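PDB 5GXX: glucanase from Clostridium thermocellum, which probably hydrolyses internal beta-1,4-glucosidic bonds of cellulose as a family 9 endoglucanase of the cellulosome. Local coordinates for residues 49-61 / 114-128. The protein carries 1 engineered substitution. Residues are numbered along the deposited sequence; the frame is centred on the assembly and turned at random.
Sequences YDAGDHVKFNLPM and DGAADHKWWGSAEVI
Gly-115, in the first turn of helix 115-120, has no side chain, and its CA lies next to CZ of Phe-57 and CG2 of Val-55. One turn on, the beta-branched Val-55 sets CG2 3.5 Å from CB of Asp-118. Asp-118 turns its carboxylate to the loop backbone, CG anti to its own N (chi1 -169°), and OD1 accepts the backbone N-H of His-54, 2.9 Å from N, on its syn side, 24° out of the carboxylate plane. Next, the NE2-H of His-119 donates to OD2 of Asp-53, 2.7 Å from NE2, nearly straight at 164° and close to the imidazole plane. OD1 of Asp-53 meanwhile accepts from Ala-51 N, so both carboxylate oxygens are engaged. The loop belongs to the family 9 catalytic domain, an (alpha/alpha)6 barrel, and the side chain of His-119 comes to about 3 Å from a bound Tris, nearest atoms, consistent with a pocket wall. Past the helix, the chain curls round the imidazole of His-54. Gly-123 O meets its edge, 3.1 Å from CE1, while the small Ala-125 lays its CA over one face, a CH-pi contact. A water joins ND1 of His-54 to Asp-118 O, CD1 of Ile-128 lies near ND1, and NE2 turns to Thr-365.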
# COMPACT_ATOMS: atom_id res chain seq x y z
N TYR A 49 13.82 19.87 27.26
CA TYR A 49 13.00 20.02 26.05
C TYR A 49 12.21 21.31 26.21
O TYR A 49 11.80 21.68 27.32
CB TYR A 49 12.06 18.83 25.85
CG TYR A 49 12.82 17.54 25.81
CD1 TYR A 49 13.87 17.37 24.91
CD2 TYR A 49 12.51 16.50 26.68
CE1 TYR A 49 14.60 16.20 24.87
CE2 TYR A 49 13.22 15.30 26.64
CZ TYR A 49 14.26 15.17 25.73
OH TYR A 49 14.99 14.00 25.74
N ASP A 50 11.99 22.02 25.11
CA ASP A 50 11.45 23.37 25.24
C ASP A 50 10.00 23.43 25.72
O ASP A 50 9.66 24.17 26.67
CB ASP A 50 11.57 24.12 23.91
CG ASP A 50 11.01 25.52 24.01
OD1 ASP A 50 11.58 26.34 24.76
OD2 ASP A 50 9.98 25.77 23.34
N ALA A 51 9.15 22.63 25.09
CA ALA A 51 7.72 22.80 25.26
C ALA A 51 7.11 21.40 25.27
O ALA A 51 7.59 20.56 26.03
CB ALA A 51 7.12 23.71 24.17
N GLY A 52 6.07 21.14 24.49
CA GLY A 52 5.54 19.78 24.38
C GLY A 52 6.20 18.99 23.27
O GLY A 52 5.70 17.95 22.85
N ASP A 53 7.36 19.51 22.87
CA ASP A 53 8.21 18.97 21.82
C ASP A 53 9.51 18.44 22.40
O ASP A 53 9.66 18.30 23.61
CB ASP A 53 8.49 20.05 20.76
CG ASP A 53 9.25 21.24 21.32
OD1 ASP A 53 9.37 21.32 22.56
OD2 ASP A 53 9.75 22.08 20.51
N HIS A 54 10.47 18.15 21.53
CA HIS A 54 11.73 17.60 22.02
C HIS A 54 12.97 18.35 21.53
O HIS A 54 14.09 17.83 21.56
CB HIS A 54 11.79 16.08 21.75
CG HIS A 54 10.64 15.34 22.35
ND1 HIS A 54 9.59 14.84 21.61
CD2 HIS A 54 10.32 15.11 23.65
CE1 HIS A 54 8.70 14.30 22.42
NE2 HIS A 54 9.12 14.45 23.67
N VAL A 55 12.78 19.59 21.09
CA VAL A 55 13.90 20.43 20.71
C VAL A 55 14.52 21.08 21.94
O VAL A 55 13.80 21.45 22.87
CB VAL A 55 13.46 21.53 19.72
CG1 VAL A 55 14.67 22.35 19.24
CG2 VAL A 55 12.76 20.91 18.53
N LYS A 56 15.84 21.20 21.95
CA LYS A 56 16.54 22.03 22.93
C LYS A 56 16.84 23.36 22.23
O LYS A 56 17.71 23.48 21.36
CB LYS A 56 17.79 21.31 23.48
CG LYS A 56 17.53 19.91 24.04
CD LYS A 56 18.82 19.31 24.59
CE LYS A 56 18.65 17.85 24.87
NZ LYS A 56 19.94 17.31 25.36
N PHE A 57 16.07 24.38 22.59
CA PHE A 57 16.21 25.73 22.04
C PHE A 57 16.90 26.59 23.09
O PHE A 57 16.26 26.97 24.07
CB PHE A 57 14.86 26.38 21.73
CG PHE A 57 14.18 25.91 20.46
CD1 PHE A 57 14.72 26.20 19.22
CD2 PHE A 57 12.93 25.30 20.51
CE1 PHE A 57 14.04 25.83 18.05
CE2 PHE A 57 12.24 24.91 19.36
CZ PHE A 57 12.81 25.19 18.11
N ASN A 58 18.17 26.90 22.92
CA ASN A 58 18.93 27.50 24.01
C ASN A 58 18.49 28.89 24.44
O ASN A 58 18.73 29.25 25.59
CB ASN A 58 20.44 27.57 23.70
CG ASN A 58 21.15 26.24 23.84
OD1 ASN A 58 20.56 25.18 23.63
ND2 ASN A 58 22.43 26.29 24.23
N LEU A 59 17.89 29.68 23.55
CA LEU A 59 17.49 31.03 23.93
C LEU A 59 16.39 30.98 25.00
O LEU A 59 16.60 31.51 26.10
CB LEU A 59 17.13 31.92 22.73
CG LEU A 59 16.70 33.37 23.02
CD1 LEU A 59 17.74 34.14 23.83
CD2 LEU A 59 16.42 34.08 21.70
N PRO A 60 15.22 30.38 24.72
CA PRO A 60 14.27 30.28 25.83
C PRO A 60 14.73 29.37 26.97
O PRO A 60 14.28 29.54 28.10
CB PRO A 60 13.00 29.73 25.17
CG PRO A 60 13.54 28.95 23.98
CD PRO A 60 14.65 29.83 23.48
N MET A 61 15.62 28.41 26.70
CA MET A 61 16.07 27.55 27.79
C MET A 61 16.88 28.35 28.78
O MET A 61 16.64 28.28 30.00
CB MET A 61 16.89 26.37 27.29
CG MET A 61 16.96 25.26 28.33
SD MET A 61 18.32 24.09 28.15
CE MET A 61 18.08 23.41 26.52
N ASP A 114 15.90 19.62 15.07
CA ASP A 114 15.38 20.43 13.98
C ASP A 114 13.91 20.67 14.28
O ASP A 114 13.15 19.71 14.42
CB ASP A 114 15.52 19.62 12.68
CG ASP A 114 15.03 20.38 11.45
OD1 ASP A 114 13.81 20.57 11.28
OD2 ASP A 114 15.88 20.74 10.60
N GLY A 115 13.53 21.94 14.39
CA GLY A 115 12.17 22.32 14.75
C GLY A 115 11.10 21.65 13.91
O GLY A 115 10.17 21.03 14.44
N ALA A 116 11.22 21.77 12.59
CA ALA A 116 10.22 21.21 11.70
C ALA A 116 10.13 19.69 11.75
O ALA A 116 9.02 19.14 11.81
CB ALA A 116 10.47 21.68 10.27
N ALA A 117 11.28 19.04 11.72
CA ALA A 117 11.35 17.59 11.86
C ALA A 117 10.78 17.11 13.20
O ALA A 117 9.98 16.17 13.23
CB ALA A 117 12.79 17.09 11.69
N ASP A 118 11.17 17.77 14.28
CA ASP A 118 10.68 17.41 15.62
C ASP A 118 9.15 17.53 15.71
O ASP A 118 8.46 16.62 16.19
CB ASP A 118 11.41 18.27 16.66
CG ASP A 118 11.17 17.80 18.09
OD1 ASP A 118 10.10 18.15 18.65
OD2 ASP A 118 12.05 17.09 18.61
N HIS A 119 8.61 18.66 15.27
CA HIS A 119 7.20 18.97 15.44
C HIS A 119 6.28 18.14 14.56
O HIS A 119 5.11 17.95 14.89
CB HIS A 119 6.98 20.47 15.22
CG HIS A 119 7.60 21.31 16.29
ND1 HIS A 119 7.45 22.67 16.35
CD2 HIS A 119 8.36 20.96 17.36
CE1 HIS A 119 8.10 23.14 17.40
NE2 HIS A 119 8.65 22.12 18.04
N LYS A 120 6.83 17.59 13.48
CA LYS A 120 5.99 16.80 12.58
C LYS A 120 5.56 15.47 13.20
O LYS A 120 4.57 14.86 12.78
CB LYS A 120 6.76 16.57 11.29
CG LYS A 120 5.91 16.20 10.10
CD LYS A 120 6.81 16.10 8.86
CE LYS A 120 6.23 15.16 7.82
NZ LYS A 120 4.77 15.38 7.60
N TRP A 121 6.27 15.03 14.24
CA TRP A 121 6.05 13.72 14.85
C TRP A 121 5.50 13.91 16.26
O TRP A 121 5.95 14.79 16.99
CB TRP A 121 7.37 12.94 14.90
CG TRP A 121 7.29 11.60 15.57
CD1 TRP A 121 6.79 10.44 15.05
CD2 TRP A 121 7.73 11.28 16.90
NE1 TRP A 121 6.91 9.41 15.97
CE2 TRP A 121 7.48 9.91 17.11
CE3 TRP A 121 8.32 12.03 17.93
CZ2 TRP A 121 7.80 9.26 18.31
CZ3 TRP A 121 8.64 11.39 19.11
CH2 TRP A 121 8.38 10.01 19.29
N TRP A 122 4.55 13.05 16.62
CA TRP A 122 3.85 13.09 17.90
C TRP A 122 4.13 11.77 18.62
O TRP A 122 3.68 10.71 18.19
CB TRP A 122 2.33 13.31 17.71
CG TRP A 122 1.67 13.75 19.00
CD1 TRP A 122 1.09 12.94 19.94
CD2 TRP A 122 1.57 15.08 19.50
NE1 TRP A 122 0.60 13.70 20.98
CE2 TRP A 122 0.90 15.02 20.74
CE3 TRP A 122 1.98 16.34 19.02
CZ2 TRP A 122 0.62 16.16 21.50
CZ3 TRP A 122 1.71 17.47 19.78
CH2 TRP A 122 1.06 17.37 21.02
N GLY A 123 4.91 11.82 19.70
CA GLY A 123 5.22 10.61 20.46
C GLY A 123 6.17 10.96 21.59
O GLY A 123 6.56 12.12 21.75
N SER A 124 6.53 9.95 22.38
CA SER A 124 7.22 10.14 23.64
C SER A 124 8.73 10.30 23.47
O SER A 124 9.35 9.66 22.60
CB SER A 124 6.92 8.97 24.58
OG SER A 124 5.53 8.96 24.90
N ALA A 125 9.31 11.16 24.31
CA ALA A 125 10.74 11.46 24.29
C ALA A 125 11.63 10.23 24.17
O ALA A 125 12.58 10.21 23.38
CB ALA A 125 11.12 12.25 25.56
N GLU A 126 11.32 9.20 24.95
CA GLU A 126 12.21 8.05 25.09
C GLU A 126 12.33 7.19 23.83
O GLU A 126 13.25 6.37 23.73
CB GLU A 126 11.75 7.17 26.25
CG GLU A 126 11.84 7.79 27.65
CD GLU A 126 10.70 8.74 27.98
OE1 GLU A 126 9.71 8.86 27.21
OE2 GLU A 126 10.82 9.40 29.05
N VAL A 127 11.41 7.37 22.89
CA VAL A 127 11.44 6.56 21.66
C VAL A 127 11.72 7.37 20.40
O VAL A 127 11.75 6.80 19.31
CB VAL A 127 10.14 5.71 21.50
CG1 VAL A 127 10.03 4.70 22.66
CG2 VAL A 127 8.92 6.60 21.41
N ILE A 128 11.99 8.67 20.52
CA ILE A 128 12.15 9.53 19.33
C ILE A 128 13.33 9.13 18.42
O ILE A 128 13.28 9.37 17.21
CB ILE A 128 12.20 11.05 19.68
CG1 ILE A 128 11.93 11.90 18.42
CG2 ILE A 128 13.52 11.41 20.31
CD1 ILE A 128 11.67 13.37 18.73
O HOH W 1 8.72 15.74 18.99